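Pli0006 protein (Listeria innocua, PDB 3OP9) probably binds DNA through a helix-turn-helix domain of the Cro/C1 (XRE) type and acts as a transcriptional regulator. Local coordinates at residues P49-E52 against K53-L57; Q85-L88 against S89-L92; A99-K102 against I103-T107. All coordinates share one frame; numbering follows the deposited sequence.

Interaction 1. Residues P49-E52 against K53-L57; sequences PDIE and KLIRL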
loop_
_atom_site.group_PDB
_atom_site.type_symbol
_atom_site.label_atom_id
_atom_site.label_comp_id
_atom_site.label_asym_id
_atom_site.label_seq_id
_atom_site.Cartn_x
_atom_site.Cartn_y
_atom_site.Cartn_z
ATOM N N PRO A 49 -4.843 -8.524 22.784
ATOM C CA PRO A 49 -3.460 -9.011 22.851
ATOM C C PRO A 49 -2.466 -7.866 22.837
ATOM O O PRO A 49 -2.793 -6.761 22.403
ATOM C CB PRO A 49 -3.324 -9.836 21.568
ATOM C CG PRO A 49 -4.210 -9.107 20.592
ATOM C CD PRO A 49 -5.357 -8.526 21.400
ATOM N N ASP A 50 -1.252 -8.115 23.319
ATOM C CA ASP A 50 -0.214 -7.101 23.245
ATOM C C ASP A 50 0.425 -7.197 21.871
ATOM O O ASP A 50 0.132 -8.122 21.118
ATOM C CB ASP A 50 0.827 -7.262 24.365
ATOM C CG ASP A 50 1.518 -8.618 24.348
ATOM O OD1 ASP A 50 1.546 -9.277 23.292
ATOM O OD2 ASP A 50 2.057 -9.025 25.397
ATOM N N ILE A 51 1.307 -6.255 21.565
ATOM C CA ILE A 51 1.907 -6.145 20.250
ATOM C C ILE A 51 2.568 -7.450 19.805
ATOM O O ILE A 51 2.535 -7.799 18.621
ATOM C CB ILE A 51 2.962 -5.031 20.231
ATOM C CG1 ILE A 51 3.517 -4.840 18.818
ATOM C CG2 ILE A 51 4.108 -5.366 21.164
ATOM C CD1 ILE A 51 4.736 -3.932 18.759
ATOM N N GLU A 52 3.183 -8.170 20.734
ATOM C CA GLU A 52 3.902 -9.392 20.340
ATOM C C GLU A 52 2.914 -10.421 19.831
ATOM O O GLU A 52 3.153 -11.109 18.833
ATOM C CB GLU A 52 4.672 -9.978 21.532
ATOM C CG GLU A 52 5.820 -9.104 22.020
ATOM C CD GLU A 52 6.938 -8.947 20.991
ATOM O OE1 GLU A 52 6.782 -9.424 19.842
ATOM O OE2 GLU A 52 7.978 -8.340 21.337
ATOM N N LYS A 53 1.771 -10.507 20.493
ATOM C CA LYS A 53 0.733 -11.447 20.047
ATOM C C LYS A 53 0.060 -11.034 18.723
ATOM O O LYS A 53 -0.249 -11.887 17.891
ATOM C CB LYS A 53 -0.264 -11.671 21.188
ATOM C CG LYS A 53 0.388 -12.470 22.300
ATOM C CD LYS A 53 -0.494 -12.663 23.489
ATOM C CE LYS A 53 0.246 -13.424 24.557
ATOM N NZ LYS A 53 1.467 -12.703 24.988
ATOM N N LEU A 54 -0.136 -9.739 18.494
ATOM C CA LEU A 54 -0.640 -9.282 17.206
ATOM C C LEU A 54 0.333 -9.609 16.102
ATOM O O LEU A 54 -0.090 -9.942 15.000
ATOM C CB LEU A 54 -0.867 -7.769 17.199
ATOM C CG LEU A 54 -2.046 -7.299 18.053
ATOM C CD1 LEU A 54 -2.006 -5.799 18.275
ATOM C CD2 LEU A 54 -3.330 -7.737 17.381
ATOM N N ILE A 55 1.634 -9.462 16.365
ATOM C CA ILE A 55 2.647 -9.768 15.346
ATOM C C ILE A 55 2.690 -11.258 15.020
ATOM O O ILE A 55 2.831 -11.637 13.855
ATOM C CB ILE A 55 4.051 -9.274 15.764
ATOM C CG1 ILE A 55 4.120 -7.752 15.589
ATOM C CG2 ILE A 55 5.152 -9.922 14.900
ATOM C CD1 ILE A 55 5.260 -7.123 16.340
ATOM N N ARG A 56 2.554 -12.109 16.037
ATOM C CA ARG A 56 2.525 -13.540 15.770
ATOM C C ARG A 56 1.299 -13.877 14.928
ATOM O O ARG A 56 1.398 -14.701 14.022
ATOM C CB ARG A 56 2.494 -14.390 17.052
ATOM C CG ARG A 56 3.754 -14.385 17.871
ATOM C CD ARG A 56 3.630 -15.391 19.017
ATOM N NE ARG A 56 4.860 -15.524 19.795
ATOM C CZ ARG A 56 5.944 -16.173 19.378
ATOM N NH1 ARG A 56 5.963 -16.742 18.181
ATOM N NH2 ARG A 56 7.018 -16.246 20.158
ATOM N N LEU A 57 0.146 -13.265 15.219
ATOM C CA LEU A 57 -1.058 -13.566 14.421
ATOM C C LEU A 57 -0.925 -13.032 12.989
ATOM O O LEU A 57 -1.298 -13.697 12.003
ATOM C CB LEU A 57 -2.306 -12.951 15.075
ATOM C CG LEU A 57 -2.724 -13.596 16.403
ATOM C CD1 LEU A 57 -3.724 -12.752 17.135
ATOM C CD2 LEU A 57 -3.279 -14.992 16.102
#
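Leu54 N, Ile55 N and Arg56 N donate to Asp50 O, Ile51 O and Glu52 O, so the i to i+4 ladder of helix 51-61 starts at once after Asp50. Leu54 N lies 3.1 Å from Asp50 O. Asp50 is the N-cap: its OD1 takes the amide of Lys53 at 3.1 Å from Lys53 N, with an N-H...O angle of 161°. Asp50 CG lies between the backbone N and the carbonyl carbon (chi1 59°), which brings OD1 to that amide over the first turn. Lys53 NZ stands off the carboxylate, 3.7 Å from Asp50 OD2, a long salt bridge. The lysine chain runs straight as far as CE, where a turn about the last bond (chi4 60°) directs NZ toward the carboxylate. On another side of the turn Pro49 CG packs on Leu54 CD2 at 3.6 Å, the two side chains crossing at about a right angle, and both also touch Phe10 of helix 10-21. Ile51 and Ile55 lie side by side, with CG1 of Ile51 3.8 Å from CD1 of Ile55. A second subunit adds its Val69 against Ile51 and a hydrogen bond between Glu52 OE2 and its own His8 NE2. The whole is an aspartate N-cap with a proline before it, opening a helix of the Cro/C1-type helix-turn-helix domain.

Interaction 2. Residues Q85-L88 against S89-L92; sequences QWLL and SLNL
Leu90 lays its two methyls over one face of the Trp86 indole, CD1 standing 4.3 Å from the centroid of the six-membered ring and 25° off its normal, a CH-pi contact. The backbone beneath changes its pattern here: Ser89 N still donates to Gln85 O in the i to i+4 manner of helix 81-89, but past Ser89 the ladder gives way to i to i+3 bonds of the 3-10 type, Leu90 N to Leu87 O at 3.1 Å and Asn91 N to Leu88 O. Leu90 N bonds only weakly to Trp86 O. The nearest ring atom to the first methyl is Trp86 CH2, at 3.9 Å from Leu90 CD1, while CD2 lies above the ring plane but displaced toward the rim. The tryptophan side chain reaches this place with CG opposite the backbone N (chi1 178°), and Leu90 slants across it. The side chain of Ser89 turns back as well: OG donates to Trp86 O at 2.5 Å, a short separation, in the carbonyl plane and on a lone pair. Leu87 completes the apolar patch, its CD1 lying 4.1 Å from Leu90 CD1, and the fourth subunit covers this patch with its own Leu87, Leu90 and Ile101. Elsewhere, the amide of Gln85 is bonded to Gly70 O and Gln7 O of the third subunit, which thus contacts this stretch as well. Leu88 O takes two donors from one residue: Asn91 N and Asn91 ND2 both approach from the same face of its plane, each 3.1 Å from that oxygen, the hydrogen bond from ND2 having an N-H...O angle of 143°.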
loop_
_atom_site.group_PDB
_atom_site.type_symbol
_atom_site.label_atom_id
_atom_site.label_comp_id
_atom_site.label_asym_id
_atom_site.label_seq_id
_atom_site.Cartn_x
_atom_site.Cartn_y
_atom_site.Cartn_z
ATOM N N GLN A 85 8.068 11.352 -3.964
ATOM C CA GLN A 85 8.386 10.675 -5.209
ATOM C C GLN A 85 9.789 10.045 -5.116
ATOM O O GLN A 85 10.006 8.885 -5.520
ATOM C CB GLN A 85 8.265 11.706 -6.337
ATOM C CG GLN A 85 8.487 11.219 -7.688
ATOM C CD GLN A 85 8.321 12.365 -8.706
ATOM O OE1 GLN A 85 8.809 13.469 -8.494
ATOM N NE2 GLN A 85 7.623 12.098 -9.793
ATOM N N TRP A 86 10.736 10.780 -4.533
ATOM C CA TRP A 86 12.091 10.242 -4.307
ATOM C C TRP A 86 12.057 9.019 -3.381
ATOM O O TRP A 86 12.664 7.959 -3.648
ATOM C CB TRP A 86 13.025 11.333 -3.719
ATOM C CG TRP A 86 14.387 10.790 -3.444
ATOM C CD1 TRP A 86 15.386 10.578 -4.362
ATOM C CD2 TRP A 86 14.906 10.344 -2.179
ATOM N NE1 TRP A 86 16.493 10.023 -3.740
ATOM C CE2 TRP A 86 16.225 9.878 -2.405
ATOM C CE3 TRP A 86 14.378 10.273 -0.889
ATOM C CZ2 TRP A 86 17.026 9.359 -1.383
ATOM C CZ3 TRP A 86 15.197 9.768 0.134
ATOM C CH2 TRP A 86 16.488 9.314 -0.137
ATOM N N LEU A 87 11.304 9.137 -2.303
ATOM C CA LEU A 87 11.216 8.044 -1.341
ATOM C C LEU A 87 10.626 6.786 -2.019
ATOM O O LEU A 87 11.119 5.669 -1.882
ATOM C CB LEU A 87 10.344 8.516 -0.172
ATOM C CG LEU A 87 10.362 7.719 1.128
ATOM C CD1 LEU A 87 11.796 7.463 1.573
ATOM C CD2 LEU A 87 9.568 8.466 2.213
ATOM N N LEU A 88 9.561 6.991 -2.773
ATOM C CA LEU A 88 8.946 5.899 -3.542
ATOM C C LEU A 88 9.940 5.247 -4.509
ATOM O O LEU A 88 9.944 4.023 -4.678
ATOM C CB LEU A 88 7.725 6.429 -4.310
ATOM C CG LEU A 88 7.086 5.435 -5.321
ATOM C CD1 LEU A 88 6.448 4.308 -4.551
ATOM C CD2 LEU A 88 6.055 6.101 -6.315
ATOM N N SER A 89 10.784 6.065 -5.130
ATOM C CA SER A 89 11.786 5.588 -6.086
ATOM C C SER A 89 12.803 4.638 -5.460
ATOM O O SER A 89 13.447 3.891 -6.176
ATOM C CB SER A 89 12.532 6.774 -6.736
ATOM O OG SER A 89 13.570 7.240 -5.879
ATOM N N LEU A 90 12.965 4.663 -4.130
ATOM C CA LEU A 90 13.922 3.743 -3.505
ATOM C C LEU A 90 13.482 2.296 -3.677
ATOM O O LEU A 90 14.295 1.375 -3.599
ATOM C CB LEU A 90 14.120 4.072 -2.027
ATOM C CG LEU A 90 14.755 5.469 -1.798
ATOM C CD1 LEU A 90 14.954 5.681 -0.287
ATOM C CD2 LEU A 90 16.120 5.651 -2.520
ATOM N N ASN A 91 12.193 2.089 -3.945
ATOM C CA ASN A 91 11.688 0.731 -4.124
ATOM C C ASN A 91 12.165 0.081 -5.410
ATOM O O ASN A 91 12.058 -1.131 -5.579
ATOM C CB ASN A 91 10.161 0.724 -4.018
ATOM C CG ASN A 91 9.702 0.981 -2.606
ATOM O OD1 ASN A 91 9.935 0.166 -1.720
ATOM N ND2 ASN A 91 9.089 2.121 -2.375
ATOM N N LEU A 92 12.706 0.888 -6.313
ATOM C CA LEU A 92 13.323 0.363 -7.524
ATOM C C LEU A 92 14.738 -0.192 -7.328
ATOM O O LEU A 92 15.236 -0.934 -8.189
ATOM C CB LEU A 92 13.427 1.469 -8.582
ATOM C CG LEU A 92 12.220 1.740 -9.487
ATOM C CD1 LEU A 92 10.941 1.897 -8.705
ATOM C CD2 LEU A 92 12.508 2.992 -10.284
#

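Interaction 3. Residues A99-K102 against I103-T107; sequences AKIK and ILVDT
Lys102 and Asp106, one helical turn apart, close a salt bridge in which NZ donates to OD2 at 3.0 Å, meeting that oxygen nearly in line with its C-O bond. The lysine starts with CG opposite the backbone N (chi1 179°) and stays extended through CE; the single bend at chi4 (-61°) tips NZ toward the acid. Asp106 comes from the next turn with CG beside its own backbone N, which points the carboxylate back along the helix. The two chains slant across one another, and Lys102 CG lies 3.5 Å from Asp106 OD2, so the aliphatic part of the lysine also packs by the carboxylate. Such an i to i+4 pair bridges a turn of helix 95-111, whose ladder runs without a break here: Val105 N reaches Ile101 O at 2.9 Å with an N-H...O angle of 167°. Ile101 CG2 and Val105 CG2 are 4.2 Å apart, a loose apolar contact, and CG2 of Val105 also comes 3.3 Å from Ile101 O. Trp86 of the fourth subunit packs on both Ile101 and Lys102. Ile103 CG1 lies 3.3 Å from Ala99 O. Further along, Ile103 O is gripped twice by Thr107, whose backbone N and OG1 arrive from opposite faces of the carbonyl plane, with OG1 2.7 Å from the oxygen.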
loop_
_atom_site.group_PDB
_atom_site.type_symbol
_atom_site.label_atom_id
_atom_site.label_comp_id
_atom_site.label_asym_id
_atom_site.label_seq_id
_atom_site.Cartn_x
_atom_site.Cartn_y
_atom_site.Cartn_z
ATOM N N ALA A 99 21.206 -1.438 0.880
ATOM C CA ALA A 99 22.099 -1.705 1.998
ATOM C C ALA A 99 23.198 -0.615 2.127
ATOM O O ALA A 99 23.582 -0.222 3.247
ATOM C CB ALA A 99 22.727 -3.092 1.841
ATOM N N LYS A 100 23.728 -0.152 1.002
ATOM C CA LYS A 100 24.754 0.886 1.037
ATOM C C LYS A 100 24.191 2.200 1.526
ATOM O O LYS A 100 24.843 2.925 2.277
ATOM C CB LYS A 100 25.381 1.092 -0.359
ATOM C CG LYS A 100 26.285 -0.071 -0.777
ATOM C CD LYS A 100 26.802 0.054 -2.211
ATOM C CE LYS A 100 27.706 -1.143 -2.536
ATOM N NZ LYS A 100 28.334 -1.065 -3.879
ATOM N N ILE A 101 23.001 2.548 1.058
ATOM C CA ILE A 101 22.366 3.802 1.483
ATOM C C ILE A 101 22.109 3.778 2.966
ATOM O O ILE A 101 22.308 4.788 3.658
ATOM C CB ILE A 101 21.061 4.040 0.717
ATOM C CG1 ILE A 101 21.401 4.425 -0.737
ATOM C CG2 ILE A 101 20.271 5.126 1.360
ATOM C CD1 ILE A 101 20.205 4.283 -1.706
ATOM N N LYS A 102 21.633 2.634 3.464
ATOM C CA LYS A 102 21.409 2.521 4.920
ATOM C C LYS A 102 22.688 2.750 5.718
ATOM O O LYS A 102 22.677 3.417 6.756
ATOM C CB LYS A 102 20.850 1.139 5.251
ATOM C CG LYS A 102 20.601 0.905 6.762
ATOM C CD LYS A 102 19.949 -0.467 6.977
ATOM C CE LYS A 102 19.615 -0.700 8.465
ATOM N NZ LYS A 102 20.843 -0.679 9.346
ATOM N N ILE A 103 23.797 2.165 5.271
ATOM C CA ILE A 103 25.075 2.401 5.973
ATOM C C ILE A 103 25.486 3.864 5.921
ATOM O O ILE A 103 25.988 4.427 6.893
ATOM C CB ILE A 103 26.169 1.530 5.383
ATOM C CG1 ILE A 103 25.820 0.072 5.692
ATOM C CG2 ILE A 103 27.576 1.902 5.989
ATOM C CD1 ILE A 103 26.571 -0.942 4.766
ATOM N N LEU A 104 25.302 4.486 4.765
ATOM C CA LEU A 104 25.689 5.887 4.603
ATOM C C LEU A 104 24.907 6.754 5.582
ATOM O O LEU A 104 25.445 7.591 6.291
ATOM C CB LEU A 104 25.368 6.329 3.161
ATOM C CG LEU A 104 25.593 7.820 2.877
ATOM C CD1 LEU A 104 27.067 8.182 3.103
ATOM C CD2 LEU A 104 25.216 8.169 1.455
ATOM N N VAL A 105 23.595 6.572 5.577
ATOM C CA VAL A 105 22.729 7.403 6.393
ATOM C C VAL A 105 22.939 7.116 7.856
ATOM O O VAL A 105 23.044 8.064 8.643
ATOM C CB VAL A 105 21.230 7.193 6.009
ATOM C CG1 VAL A 105 20.319 7.880 7.073
ATOM C CG2 VAL A 105 21.002 7.725 4.587
ATOM N N ASP A 106 23.024 5.833 8.244
ATOM C CA ASP A 106 23.296 5.486 9.672
ATOM C C ASP A 106 24.629 6.094 10.137
ATOM O O ASP A 106 24.766 6.576 11.275
ATOM C CB ASP A 106 23.388 3.966 9.907
ATOM C CG ASP A 106 22.029 3.254 9.877
ATOM O OD1 ASP A 106 20.976 3.914 9.925
ATOM O OD2 ASP A 106 22.038 2.004 9.809
ATOM N N THR A 107 25.643 6.009 9.284
ATOM C CA THR A 107 26.958 6.514 9.649
ATOM C C THR A 107 26.889 8.000 9.897
ATOM O O THR A 107 27.399 8.505 10.888
ATOM C CB THR A 107 27.988 6.228 8.528
ATOM O OG1 THR A 107 28.141 4.815 8.427
ATOM C CG2 THR A 107 29.353 6.856 8.852
#

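The three contacts follow one another along the chain without overlap. Interaction 1 lies within the helix-turn-helix region, and its centre is about 30 Å from the centres of both other contacts. The nearest atoms of interaction 1 and interaction 2 are about 20 Å apart. Between interaction 1 and interaction 3 the nearest atoms are about 18 Å apart. Interactions 2 and 3 belong to the successive helices 81-89 and 95-111; their centres are about 16 Å apart and their nearest atoms about 4 Å apart, without touching. Both also touch the fourth subunit, in a reciprocal Trp86 to Ile101 packing, and interaction 2 meets the third subunit too. Interaction 1 is instead covered partly by the second subunit.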